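Local coordinates for Hydrogenase/urease nickel incorporation protein HypB (Helicobacter pylori, PDB 4LPS) that acts as a low-activity, metal-binding GTPase that is required for inserting nickel into [NiFe] hydrogenase and for maturing urease, at residues A[29-34]-A[145-150]; A[79-84]-A[135-140]; A[104-109]-A[140-145]. One frame throughout, in Å; residues are numbered along the deposited sequence.

Contact 1 (A[29-34]-A[145-150]); sequences KNDIKA and SYNLGA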
ATOM      1  N   LYS A  29     -11.526  -5.642  18.446  1.00 45.06           N
ATOM      2  CA  LYS A  29     -11.029  -6.989  18.152  1.00 37.37           C
ATOM      3  C   LYS A  29      -9.956  -6.937  17.065  1.00 26.22           C
ATOM      4  O   LYS A  29      -8.867  -7.497  17.233  1.00 17.98           O
ATOM      5  CB  LYS A  29     -12.182  -7.910  17.735  1.00 43.09           C
ATOM      6  CG  LYS A  29     -11.821  -9.391  17.571  1.00 48.66           C
ATOM      7  CD  LYS A  29     -11.566  -9.779  16.114  1.00 52.32           C
ATOM      8  CE  LYS A  29     -11.443 -11.293  15.950  1.00 56.52           C
ATOM      9  NZ  LYS A  29     -11.123 -11.687  14.548  1.00 56.94           N
ATOM     10  N   ASN A  30     -10.258  -6.273  15.954  1.00 21.38           N
ATOM     11  CA  ASN A  30      -9.248  -6.069  14.924  1.00 18.77           C
ATOM     12  C   ASN A  30      -8.179  -5.100  15.423  1.00 16.19           C
ATOM     13  O   ASN A  30      -6.996  -5.276  15.141  1.00 14.43           O
ATOM     14  CB  ASN A  30      -9.865  -5.558  13.622  1.00 21.16           C
ATOM     15  CG  ASN A  30      -8.849  -5.478  12.496  1.00 21.51           C
ATOM     16  OD1 ASN A  30      -8.406  -6.499  11.970  1.00 20.27           O
ATOM     17  ND2 ASN A  30      -8.462  -4.259  12.131  1.00 20.52           N
ATOM     18  N   ASP A  31      -8.609  -4.064  16.145  1.00 17.31           N
ATOM     19  CA  ASP A  31      -7.696  -3.074  16.716  1.00 15.37           C
ATOM     20  C   ASP A  31      -6.700  -3.710  17.689  1.00 13.53           C
ATOM     21  O   ASP A  31      -5.518  -3.369  17.687  1.00 12.22           O
ATOM     22  CB  ASP A  31      -8.483  -1.971  17.424  1.00 20.97           C
ATOM     23  CG  ASP A  31      -8.720  -0.756  16.545  1.00 30.66           C
ATOM     24  OD1 ASP A  31      -8.365  -0.790  15.347  1.00 29.98           O
ATOM     25  OD2 ASP A  31      -9.270   0.242  17.061  1.00 38.13           O
ATOM     26  N   ILE A  32      -7.185  -4.619  18.529  1.00 14.19           N
ATOM     27  CA  ILE A  32      -6.314  -5.362  19.433  1.00 13.50           C
ATOM     28  C   ILE A  32      -5.297  -6.172  18.636  1.00 12.20           C
ATOM     29  O   ILE A  32      -4.091  -6.092  18.882  1.00 11.42           O
ATOM     30  CB  ILE A  32      -7.111  -6.316  20.354  1.00 15.52           C
ATOM     31  CG1 ILE A  32      -7.983  -5.529  21.337  1.00 17.33           C
ATOM     32  CG2 ILE A  32      -6.171  -7.234  21.121  1.00 15.71           C
ATOM     33  CD1 ILE A  32      -7.194  -4.647  22.278  1.00 22.54           C
ATOM     34  N   LYS A  33      -5.797  -6.955  17.684  1.00 12.84           N
ATOM     35  CA  LYS A  33      -4.951  -7.809  16.855  1.00 12.40           C
ATOM     36  C   LYS A  33      -3.949  -7.009  16.019  1.00 13.50           C
ATOM     37  O   LYS A  33      -2.824  -7.453  15.796  1.00 12.65           O
ATOM     38  CB  LYS A  33      -5.814  -8.688  15.945  1.00 14.34           C
ATOM     39  CG  LYS A  33      -5.025  -9.784  15.253  1.00 25.50           C
ATOM     40  CD  LYS A  33      -4.290 -10.635  16.284  1.00 31.70           C
ATOM     41  CE  LYS A  33      -3.642 -11.850  15.645  1.00 35.43           C
ATOM     42  NZ  LYS A  33      -2.728 -12.555  16.589  1.00 38.76           N
ATOM     43  N   ALA A  34      -4.365  -5.837  15.552  1.00 10.93           N
ATOM     44  CA  ALA A  34      -3.473  -4.948  14.817  1.00 10.38           C
ATOM     45  C   ALA A  34      -2.332  -4.450  15.696  1.00 10.23           C
ATOM     46  O   ALA A  34      -1.190  -4.350  15.248  1.00  9.17           O
ATOM     47  CB  ALA A  34      -4.248  -3.776  14.249  1.00 11.71           C
ATOM     48  N   SER A 145     -11.467   0.666   7.033  1.00 18.47           N
ATOM     49  CA  SER A 145     -12.005   0.443   8.371  1.00 13.43           C
ATOM     50  C   SER A 145     -11.225  -0.591   9.182  1.00 15.75           C
ATOM     51  O   SER A 145     -11.631  -0.940  10.290  1.00 16.77           O
ATOM     52  CB  SER A 145     -13.468   0.009   8.279  1.00 17.08           C
ATOM     53  OG  SER A 145     -14.293   1.076   7.840  1.00 20.61           O
ATOM     54  N   TYR A 146     -10.111  -1.085   8.644  1.00 11.20           N
ATOM     55  CA  TYR A 146      -9.351  -2.124   9.340  1.00 13.87           C
ATOM     56  C   TYR A 146      -7.864  -1.811   9.497  1.00 17.87           C
ATOM     57  O   TYR A 146      -7.089  -1.928   8.545  1.00 21.67           O
ATOM     58  CB  TYR A 146      -9.523  -3.465   8.623  1.00 14.46           C
ATOM     59  CG  TYR A 146     -10.955  -3.944   8.608  1.00 13.98           C
ATOM     60  CD1 TYR A 146     -11.827  -3.559   7.598  1.00 15.40           C
ATOM     61  CD2 TYR A 146     -11.443  -4.760   9.619  1.00 14.62           C
ATOM     62  CE1 TYR A 146     -13.140  -3.984   7.586  1.00 18.41           C
ATOM     63  CE2 TYR A 146     -12.755  -5.193   9.617  1.00 19.43           C
ATOM     64  CZ  TYR A 146     -13.597  -4.801   8.599  1.00 21.23           C
ATOM     65  OH  TYR A 146     -14.904  -5.232   8.594  1.00 23.21           O
ATOM     66  N   ASN A 147      -7.482  -1.395  10.703  1.00 17.92           N
ATOM     67  CA  ASN A 147      -6.076  -1.240  11.068  1.00 16.53           C
ATOM     68  C   ASN A 147      -5.325  -2.558  10.876  1.00 15.32           C
ATOM     69  O   ASN A 147      -5.773  -3.605  11.346  1.00 16.03           O
ATOM     70  CB  ASN A 147      -5.948  -0.771  12.522  1.00 14.12           C
ATOM     71  CG  ASN A 147      -4.592  -0.159  12.826  1.00 13.65           C
ATOM     72  OD1 ASN A 147      -3.571  -0.547  12.253  1.00 14.74           O
ATOM     73  ND2 ASN A 147      -4.575   0.796  13.747  1.00 13.88           N
ATOM     74  N   LEU A 148      -4.191  -2.511  10.185  1.00 11.97           N
ATOM     75  CA  LEU A 148      -3.365  -3.703  10.017  1.00 13.14           C
ATOM     76  C   LEU A 148      -2.037  -3.547  10.752  1.00 11.57           C
ATOM     77  O   LEU A 148      -1.130  -4.367  10.600  1.00 11.21           O
ATOM     78  CB  LEU A 148      -3.126  -3.989   8.531  1.00 12.12           C
ATOM     79  CG  LEU A 148      -4.384  -4.207   7.681  1.00  9.87           C
ATOM     80  CD1 LEU A 148      -4.035  -4.374   6.210  1.00  9.58           C
ATOM     81  CD2 LEU A 148      -5.172  -5.403   8.192  1.00  9.91           C
ATOM     82  N   GLY A 149      -1.936  -2.495  11.560  1.00 11.51           N
ATOM     83  CA  GLY A 149      -0.719  -2.219  12.299  1.00 12.08           C
ATOM     84  C   GLY A 149       0.373  -1.567  11.471  1.00 12.20           C
ATOM     85  O   GLY A 149       1.523  -1.504  11.901  1.00 12.89           O
ATOM     86  N   ALA A 150       0.019  -1.076  10.289  1.00 11.79           N
ATOM     87  CA  ALA A 150       1.003  -0.503   9.374  1.00 11.91           C
ATOM     88  C   ALA A 150       1.576   0.813   9.889  1.00 12.57           C
ATOM     89  O   ALA A 150       0.907   1.561  10.610  1.00 12.80           O
ATOM     90  CB  ALA A 150       0.389  -0.296   7.999  1.00 11.35           C
TER
HETATM   91  O   HOH W   1      -9.399  -1.806  12.919  1.00 16.08           O
HETATM   92  O   HOH W   2      -7.599   1.786  14.634  1.00 24.97           O
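Y146 is the first residue of the 145-150 loop to meet the helix segment 29-34, and it turns a ring edge to N30. CG of N30 lies in the ring plane, at its edge, 3.9 Å from CD2 of Y146, and the amide plane stands 82° from the ring. At N147 the backbone takes over: N30 ND2 donates to N147 O over 2.9 Å, a bent bond (134° at the hydrogen). CG of N30, anti to its backbone N (chi1 -174°), carries the amide out from the helix to the loop; its OD1 accepts from the backbone N of A110. A water takes a hydrogen from N30 ND2 and another from N147 N, and donates to D31 OD1 at 2.8 Å, so the carboxylate joins without touching the backbone. The side-chain OD1 of N147 accepts from G149 N over 2.6 Å in an Asx turn that shapes the loop. CB of A34 sits 3.3 Å from N147 O, a methyl small enough for the loop backbone to come close. L148 is buried, and its side chain touches N50 and N136. G149, with a positive phi, brings its bare CA to 3.7 Å from A34 O, a close backbone approach that suits a residue without a side chain. Helix 29-43, the first in the model, packs here against the loop between strands 131-135 and 152-158, next to the metal site, where the Y146 ring also stacks on that of H107.

Contact 2 (A[79-84]-A[135-140]); sequences GDLQTN and ENVGNL. With MG (magnesium ion), chain C; PO4 (phosphate ion), chain E.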
ATOM      1  N   GLY A  79      -3.209  -9.516  -0.760  1.00 13.24           N
ATOM      2  CA  GLY A  79      -4.597  -9.789  -0.440  1.00 14.90           C
ATOM      3  C   GLY A  79      -5.491  -9.815  -1.665  1.00 17.30           C
ATOM      4  O   GLY A  79      -5.661  -8.804  -2.346  1.00 19.31           O
ATOM      5  N   ASP A  80      -6.056 -10.982  -1.950  1.00 15.13           N
ATOM      6  CA  ASP A  80      -7.024 -11.125  -3.031  1.00 20.02           C
ATOM      7  C   ASP A  80      -8.123 -12.078  -2.594  1.00 21.01           C
ATOM      8  O   ASP A  80      -7.956 -12.820  -1.626  1.00 22.13           O
ATOM      9  CB  ASP A  80      -6.361 -11.616  -4.321  1.00 23.58           C
ATOM     10  CG  ASP A  80      -5.609 -10.513  -5.044  1.00 30.01           C
ATOM     11  OD1 ASP A  80      -6.263  -9.553  -5.500  1.00 31.28           O
ATOM     12  OD2 ASP A  80      -4.369 -10.606  -5.164  1.00 30.38           O
ATOM     13  N   LEU A  81      -9.250 -12.047  -3.296  1.00 19.57           N
ATOM     14  CA  LEU A  81     -10.302 -13.026  -3.072  1.00 21.55           C
ATOM     15  C   LEU A  81      -9.837 -14.421  -3.478  1.00 22.69           C
ATOM     16  O   LEU A  81      -9.920 -15.362  -2.686  1.00 22.51           O
ATOM     17  CB  LEU A  81     -11.570 -12.645  -3.842  1.00 21.94           C
ATOM     18  CG  LEU A  81     -12.613 -11.769  -3.139  1.00 24.55           C
ATOM     19  CD1 LEU A  81     -11.993 -10.494  -2.597  1.00 21.28           C
ATOM     20  CD2 LEU A  81     -13.751 -11.439  -4.098  1.00 27.84           C
ATOM     21  N   GLN A  82      -9.323 -14.547  -4.702  1.00 19.90           N
ATOM     22  CA  GLN A  82      -8.848 -15.833  -5.210  1.00 22.30           C
ATOM     23  C   GLN A  82      -7.656 -15.668  -6.149  1.00 19.39           C
ATOM     24  O   GLN A  82      -7.331 -14.550  -6.554  1.00 18.29           O
ATOM     25  CB  GLN A  82      -9.973 -16.568  -5.952  1.00 28.60           C
ATOM     26  CG  GLN A  82     -11.187 -16.918  -5.103  1.00 40.06           C
ATOM     27  CD  GLN A  82     -10.864 -17.908  -4.004  1.00 48.83           C
ATOM     28  OE1 GLN A  82      -9.865 -18.627  -4.068  1.00 51.45           O
ATOM     29  NE2 GLN A  82     -11.714 -17.955  -2.986  1.00 52.15           N
ATOM     30  N   THR A  83      -7.018 -16.796  -6.474  1.00 24.34           N
ATOM     31  CA  THR A  83      -5.860 -16.886  -7.381  1.00 20.20           C
ATOM     32  C   THR A  83      -4.592 -16.312  -6.761  1.00 19.21           C
ATOM     33  O   THR A  83      -4.644 -15.440  -5.891  1.00 17.35           O
ATOM     34  CB  THR A  83      -6.082 -16.187  -8.749  1.00 19.35           C
ATOM     35  OG1 THR A  83      -5.936 -14.769  -8.597  1.00 18.07           O
ATOM     36  CG2 THR A  83      -7.453 -16.524  -9.333  1.00 21.50           C
ATOM     37  N   ASN A  84      -3.454 -16.829  -7.212  1.00 18.22           N
ATOM     38  CA  ASN A  84      -2.146 -16.317  -6.825  1.00 18.91           C
ATOM     39  C   ASN A  84      -1.550 -15.494  -7.960  1.00 21.87           C
ATOM     40  O   ASN A  84      -0.347 -15.552  -8.208  1.00 21.72           O
ATOM     41  CB  ASN A  84      -1.198 -17.469  -6.465  1.00 19.65           C
ATOM     42  CG  ASN A  84      -1.173 -17.770  -4.980  1.00 20.96           C
ATOM     43  OD1 ASN A  84      -0.144 -17.609  -4.321  1.00 22.16           O
ATOM     44  ND2 ASN A  84      -2.317 -18.172  -4.437  1.00 23.14           N
ATOM     45  N   GLU A 135      -0.270  -5.499   0.163  1.00 10.93           N
ATOM     46  CA  GLU A 135      -1.147  -5.055  -0.913  1.00 12.20           C
ATOM     47  C   GLU A 135      -2.562  -5.524  -0.621  1.00 10.89           C
ATOM     48  O   GLU A 135      -2.869  -6.714  -0.707  1.00 10.63           O
ATOM     49  CB  GLU A 135      -0.678  -5.555  -2.285  1.00 12.16           C
ATOM     50  CG  GLU A 135      -1.494  -4.944  -3.426  1.00 13.96           C
ATOM     51  CD  GLU A 135      -1.165  -5.504  -4.794  1.00 15.90           C
ATOM     52  OE1 GLU A 135      -2.108  -5.774  -5.568  1.00 18.05           O
ATOM     53  OE2 GLU A 135       0.032  -5.673  -5.103  1.00 16.00           O
ATOM     54  N   ASN A 136      -3.414  -4.579  -0.245  1.00 11.35           N
ATOM     55  CA  ASN A 136      -4.767  -4.899   0.175  1.00 13.30           C
ATOM     56  C   ASN A 136      -5.668  -5.302  -0.987  1.00 15.01           C
ATOM     57  O   ASN A 136      -5.334  -5.087  -2.154  1.00 14.13           O
ATOM     58  CB  ASN A 136      -5.379  -3.711   0.917  1.00 10.69           C
ATOM     59  CG  ASN A 136      -6.170  -4.134   2.135  1.00 10.14           C
ATOM     60  OD1 ASN A 136      -7.021  -5.022   2.057  1.00 13.80           O
ATOM     61  ND2 ASN A 136      -5.889  -3.505   3.274  1.00  8.96           N
ATOM     62  N   VAL A 137      -6.798  -5.915  -0.647  1.00 14.34           N
ATOM     63  CA  VAL A 137      -7.847  -6.234  -1.609  1.00 13.46           C
ATOM     64  C   VAL A 137      -8.286  -4.978  -2.356  1.00 15.02           C
ATOM     65  O   VAL A 137      -8.449  -3.915  -1.749  1.00 13.90           O
ATOM     66  CB  VAL A 137      -9.067  -6.870  -0.913  1.00 14.58           C
ATOM     67  CG1 VAL A 137     -10.165  -7.186  -1.920  1.00 14.74           C
ATOM     68  CG2 VAL A 137      -8.648  -8.128  -0.161  1.00  9.15           C
ATOM     69  N   GLY A 138      -8.452  -5.091  -3.672  1.00 11.11           N
ATOM     70  CA  GLY A 138      -8.960  -3.979  -4.456  1.00  9.59           C
ATOM     71  C   GLY A 138     -10.343  -3.571  -3.985  1.00 11.57           C
ATOM     72  O   GLY A 138     -11.310  -4.322  -4.140  1.00 12.66           O
ATOM     73  N   ASN A 139     -10.421  -2.371  -3.414  1.00 11.34           N
ATOM     74  CA  ASN A 139     -11.625  -1.865  -2.761  1.00  9.81           C
ATOM     75  C   ASN A 139     -11.332  -0.478  -2.196  1.00  9.68           C
ATOM     76  O   ASN A 139     -10.387  -0.310  -1.423  1.00  9.19           O
ATOM     77  CB  ASN A 139     -12.083  -2.824  -1.656  1.00  9.33           C
ATOM     78  CG  ASN A 139     -13.421  -2.434  -1.050  1.00 11.48           C
ATOM     79  OD1 ASN A 139     -13.998  -1.401  -1.387  1.00 13.70           O
ATOM     80  ND2 ASN A 139     -13.933  -3.281  -0.168  1.00 10.02           N
ATOM     81  N   LEU A 140     -12.113   0.520  -2.598  1.00 10.10           N
ATOM     82  CA  LEU A 140     -11.902   1.878  -2.105  1.00 10.01           C
ATOM     83  C   LEU A 140     -12.714   2.185  -0.850  1.00 12.78           C
ATOM     84  O   LEU A 140     -12.753   3.332  -0.406  1.00 13.07           O
ATOM     85  CB  LEU A 140     -12.243   2.905  -3.188  1.00 10.72           C
ATOM     86  CG  LEU A 140     -11.080   3.475  -3.999  1.00 11.27           C
ATOM     87  CD1 LEU A 140     -11.537   4.655  -4.852  1.00 11.11           C
ATOM     88  CD2 LEU A 140      -9.946   3.891  -3.084  1.00 14.91           C
TER
HETATM   89 MG    MG C 301      -2.767  -6.417  -7.822  1.00 19.55          MG
HETATM   90  P   PO4 E 303      -6.248  -5.838  -7.102  1.00 20.60           P
HETATM   91  O1  PO4 E 303      -6.358  -6.391  -5.704  1.00 27.59           O
HETATM   92  O2  PO4 E 303      -4.906  -6.220  -7.671  1.00 18.55           O
HETATM   93  O3  PO4 E 303      -7.344  -6.417  -7.959  1.00 18.96           O
HETATM   94  O4  PO4 E 303      -6.376  -4.339  -7.057  1.00 26.64           O
HETATM   95  O   HOH W   3      -3.246  -6.944  -9.971  1.00 20.83           O
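L81 and V137 cross at about a right angle, methyl to methyl: CD1 of L81 lies 3.8 Å from CG1 of V137. CG1 of V137 is anti to its backbone N (chi1 179°), while CG2 turns to the backbone of G79, 3.8 Å from its O. Branched at CB, V137 thus serves both neighbours, and its CA adds a CH...O contact to G79 O at 3.5 Å. G79 has no side chain, which suits so close a passage of two backbones; its N donates to E135 O. That bond continues the pairing of neighbouring parallel strands 74-80 and 131-135, and the sequence from E135 to G138 fits the ExxG form of the G3 motif in SIMIBI GTPases. The E135 side chain is extended beyond CG and reaches a magnesium ion, bound by OE1 at 2.4 Å and also by T60 and D86. A phosphate ion, probably from crystallisation, ligates the same metal through O2, and G138 N gives its O1 a weak hydrogen bond of 3.2 Å; a CB at G138 would run into it. OD1 of D80 lies 3.2 Å from phosphate O1, close but not hydrogen-bonded, while its OD2 accepts from NE2 of Q99.

Contact 3 (A[104-109]-A[140-145]); sequences EACHLE and LVCPSS. With NI (nickel (II) ion), chain F.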
ATOM      1  N   GLU A 104     -14.198 -14.450   0.125  1.00 29.27           N
ATOM      2  CA  GLU A 104     -15.279 -13.508  -0.149  1.00 32.19           C
ATOM      3  C   GLU A 104     -15.069 -12.143   0.501  1.00 25.20           C
ATOM      4  O   GLU A 104     -15.693 -11.165   0.095  1.00 26.63           O
ATOM      5  CB  GLU A 104     -16.628 -14.088   0.287  1.00 40.64           C
ATOM      6  CG  GLU A 104     -17.009 -15.365  -0.442  1.00 47.58           C
ATOM      7  CD  GLU A 104     -18.455 -15.756  -0.216  1.00 56.26           C
ATOM      8  OE1 GLU A 104     -18.806 -16.122   0.925  1.00 59.57           O
ATOM      9  OE2 GLU A 104     -19.243 -15.689  -1.185  1.00 58.40           O
ATOM     10  N   ALA A 105     -14.193 -12.069   1.499  1.00 23.02           N
ATOM     11  CA  ALA A 105     -14.008 -10.825   2.242  1.00 19.81           C
ATOM     12  C   ALA A 105     -13.370  -9.749   1.366  1.00 20.28           C
ATOM     13  O   ALA A 105     -12.401 -10.006   0.645  1.00 17.22           O
ATOM     14  CB  ALA A 105     -13.162 -11.069   3.484  1.00 17.82           C
ATOM     15  N   CYS A 106     -13.912  -8.537   1.453  1.00 15.62           N
ATOM     16  CA  CYS A 106     -13.544  -7.451   0.549  1.00 16.34           C
ATOM     17  C   CYS A 106     -12.346  -6.656   1.044  1.00 20.02           C
ATOM     18  O   CYS A 106     -12.046  -5.581   0.521  1.00 18.35           O
ATOM     19  CB  CYS A 106     -14.731  -6.511   0.365  1.00 15.44           C
ATOM     20  SG  CYS A 106     -15.249  -5.688   1.897  1.00 14.94           S
ATOM     21  N   HIS A 107     -11.658  -7.195   2.040  1.00 12.69           N
ATOM     22  CA  HIS A 107     -10.635  -6.449   2.751  1.00 11.91           C
ATOM     23  C   HIS A 107      -9.751  -7.402   3.534  1.00 11.62           C
ATOM     24  O   HIS A 107     -10.115  -8.561   3.748  1.00 12.06           O
ATOM     25  CB  HIS A 107     -11.283  -5.443   3.702  1.00 11.82           C
ATOM     26  CG  HIS A 107     -12.104  -6.089   4.775  1.00 15.78           C
ATOM     27  ND1 HIS A 107     -13.440  -6.386   4.615  1.00 16.26           N
ATOM     28  CD2 HIS A 107     -11.767  -6.525   6.013  1.00 15.83           C
ATOM     29  CE1 HIS A 107     -13.894  -6.961   5.715  1.00 15.20           C
ATOM     30  NE2 HIS A 107     -12.900  -7.057   6.576  1.00 14.66           N
ATOM     31  N   LEU A 108      -8.592  -6.916   3.961  1.00 11.11           N
ATOM     32  CA  LEU A 108      -7.748  -7.687   4.857  1.00 16.35           C
ATOM     33  C   LEU A 108      -8.043  -7.325   6.306  1.00 14.97           C
ATOM     34  O   LEU A 108      -8.470  -6.208   6.606  1.00 11.20           O
ATOM     35  CB  LEU A 108      -6.269  -7.456   4.537  1.00 10.76           C
ATOM     36  CG  LEU A 108      -5.809  -8.086   3.220  1.00 10.97           C
ATOM     37  CD1 LEU A 108      -4.335  -7.805   2.955  1.00 10.88           C
ATOM     38  CD2 LEU A 108      -6.086  -9.584   3.214  1.00 12.29           C
ATOM     39  N   GLU A 109      -7.815  -8.280   7.199  1.00 14.22           N
ATOM     40  CA  GLU A 109      -7.893  -8.029   8.632  1.00 14.35           C
ATOM     41  C   GLU A 109      -6.587  -8.466   9.288  1.00 14.62           C
ATOM     42  O   GLU A 109      -5.864  -9.299   8.739  1.00 17.26           O
ATOM     43  CB  GLU A 109      -9.094  -8.753   9.246  1.00 17.49           C
ATOM     44  CG  GLU A 109     -10.433  -8.232   8.744  1.00 21.27           C
ATOM     45  CD  GLU A 109     -11.598  -9.084   9.199  1.00 26.02           C
ATOM     46  OE1 GLU A 109     -12.757  -8.705   8.928  1.00 27.46           O
ATOM     47  OE2 GLU A 109     -11.352 -10.139   9.820  1.00 28.32           O
ATOM     48  N   LEU A 140     -12.113   0.520  -2.598  1.00 10.10           N
ATOM     49  CA  LEU A 140     -11.902   1.878  -2.105  1.00 10.01           C
ATOM     50  C   LEU A 140     -12.714   2.185  -0.850  1.00 12.78           C
ATOM     51  O   LEU A 140     -12.753   3.332  -0.406  1.00 13.07           O
ATOM     52  CB  LEU A 140     -12.243   2.905  -3.188  1.00 10.72           C
ATOM     53  CG  LEU A 140     -11.080   3.475  -3.999  1.00 11.27           C
ATOM     54  CD1 LEU A 140     -11.537   4.655  -4.852  1.00 11.11           C
ATOM     55  CD2 LEU A 140      -9.946   3.891  -3.084  1.00 14.91           C
ATOM     56  N   VAL A 141     -13.369   1.175  -0.281  1.00 10.54           N
ATOM     57  CA  VAL A 141     -14.231   1.408   0.878  1.00 11.86           C
ATOM     58  C   VAL A 141     -13.754   0.650   2.114  1.00 13.40           C
ATOM     59  O   VAL A 141     -13.110   1.225   2.989  1.00 18.29           O
ATOM     60  CB  VAL A 141     -15.689   1.013   0.584  1.00 11.82           C
ATOM     61  CG1 VAL A 141     -16.583   1.349   1.776  1.00 12.44           C
ATOM     62  CG2 VAL A 141     -16.187   1.734  -0.657  1.00 11.95           C
ATOM     63  N   CYS A 142     -14.079  -0.638   2.177  1.00 10.76           N
ATOM     64  CA  CYS A 142     -13.938  -1.430   3.401  1.00 13.23           C
ATOM     65  C   CYS A 142     -12.533  -1.534   4.021  1.00 16.47           C
ATOM     66  O   CYS A 142     -12.421  -1.590   5.246  1.00 16.07           O
ATOM     67  CB  CYS A 142     -14.463  -2.843   3.146  1.00 13.32           C
ATOM     68  SG  CYS A 142     -16.178  -2.879   2.583  1.00 18.05           S
ATOM     69  N   PRO A 143     -11.462  -1.572   3.203  1.00 13.34           N
ATOM     70  CA  PRO A 143     -10.165  -1.642   3.892  1.00 11.13           C
ATOM     71  C   PRO A 143      -9.827  -0.389   4.708  1.00 11.71           C
ATOM     72  O   PRO A 143      -8.934  -0.444   5.552  1.00 10.01           O
ATOM     73  CB  PRO A 143      -9.165  -1.835   2.743  1.00  9.24           C
ATOM     74  CG  PRO A 143      -9.973  -2.391   1.618  1.00  9.15           C
ATOM     75  CD  PRO A 143     -11.313  -1.742   1.746  1.00  9.55           C
ATOM     76  N   SER A 144     -10.546   0.708   4.480  1.00 10.38           N
ATOM     77  CA  SER A 144     -10.351   1.925   5.266  1.00 17.53           C
ATOM     78  C   SER A 144     -10.798   1.774   6.722  1.00 18.59           C
ATOM     79  O   SER A 144     -10.544   2.651   7.550  1.00 20.61           O
ATOM     80  CB  SER A 144     -11.096   3.098   4.621  1.00 19.15           C
ATOM     81  OG  SER A 144     -12.494   2.993   4.822  1.00 20.75           O
ATOM     82  N   SER A 145     -11.467   0.666   7.033  1.00 18.47           N
ATOM     83  CA  SER A 145     -12.005   0.443   8.371  1.00 13.43           C
ATOM     84  C   SER A 145     -11.225  -0.591   9.182  1.00 15.75           C
ATOM     85  O   SER A 145     -11.631  -0.940  10.290  1.00 16.77           O
ATOM     86  CB  SER A 145     -13.468   0.009   8.279  1.00 17.08           C
ATOM     87  OG  SER A 145     -14.293   1.076   7.840  1.00 20.61           O
TER
HETATM   88 NI    NI F 304     -17.037  -4.440   1.413  1.00 14.01          NI
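C106 and C142 join two loops through a shared nickel ion: one loop follows strand 97-101 and precedes helix 110-122, the other runs from strand 131-135 toward strand 152-158. SG of C106 binds the metal at 2.2 Å and SG of C142 at 2.1 Å, with an S-Ni-S angle of about 88°. The sulfurs, 3.0 Å apart, are too far from each other for a disulfide. SG of C106 lies between its backbone N and carbonyl carbon (chi1 63°), whereas that of C142 is anti to its carbonyl carbon, and these torsions turn both sulfurs toward the metal. Beside the metal, CG of P143, part of a short 3-10 turn, rests 3.9 Å from CB of H107. That turn is held by V141 O, which accepts from both N and OG of S144. The imidazole does not bind nickel here. Its ND1 donates to SG of C106 in a nearly straight bond of 3.3 Å, with the sulfur in the ring plane, and its NE2 donates to E109 OE1 over 2.9 Å. H107 is thought to be a nickel ligand, essential only in the nucleotide-free protein, and GDP is bound here. The S-Ni-S angle fits square-planar nickel but does not prove it; further ligands might come from another subunit, in keeping with nickel-induced dimerisation, and the bond from ND1 would moderate the electron donation of C106.

All three contacts draw on one continuous run, 135-150, which leaves strand 131-135 and leads toward strand 152-158: contact 2 uses its start, contact 3 its middle and contact 1 its end, with L140 and S145 shared at the junctions. The first segments come in another order, 29-34, 79-84, then 104-109, so contacts 2 and 3 interlock along the chain and both nest within the loop closed by contact 1. Centres of contacts 2 and 3 are about 9 Å apart, those of 1 and 3 about 12 Å, those of 1 and 2 about 17 Å. One loop therefore connects the magnesium and nucleotide end of the parallel sheet to the nickel site and helix 29-43, a plausible route for nucleotide state to influence metal binding.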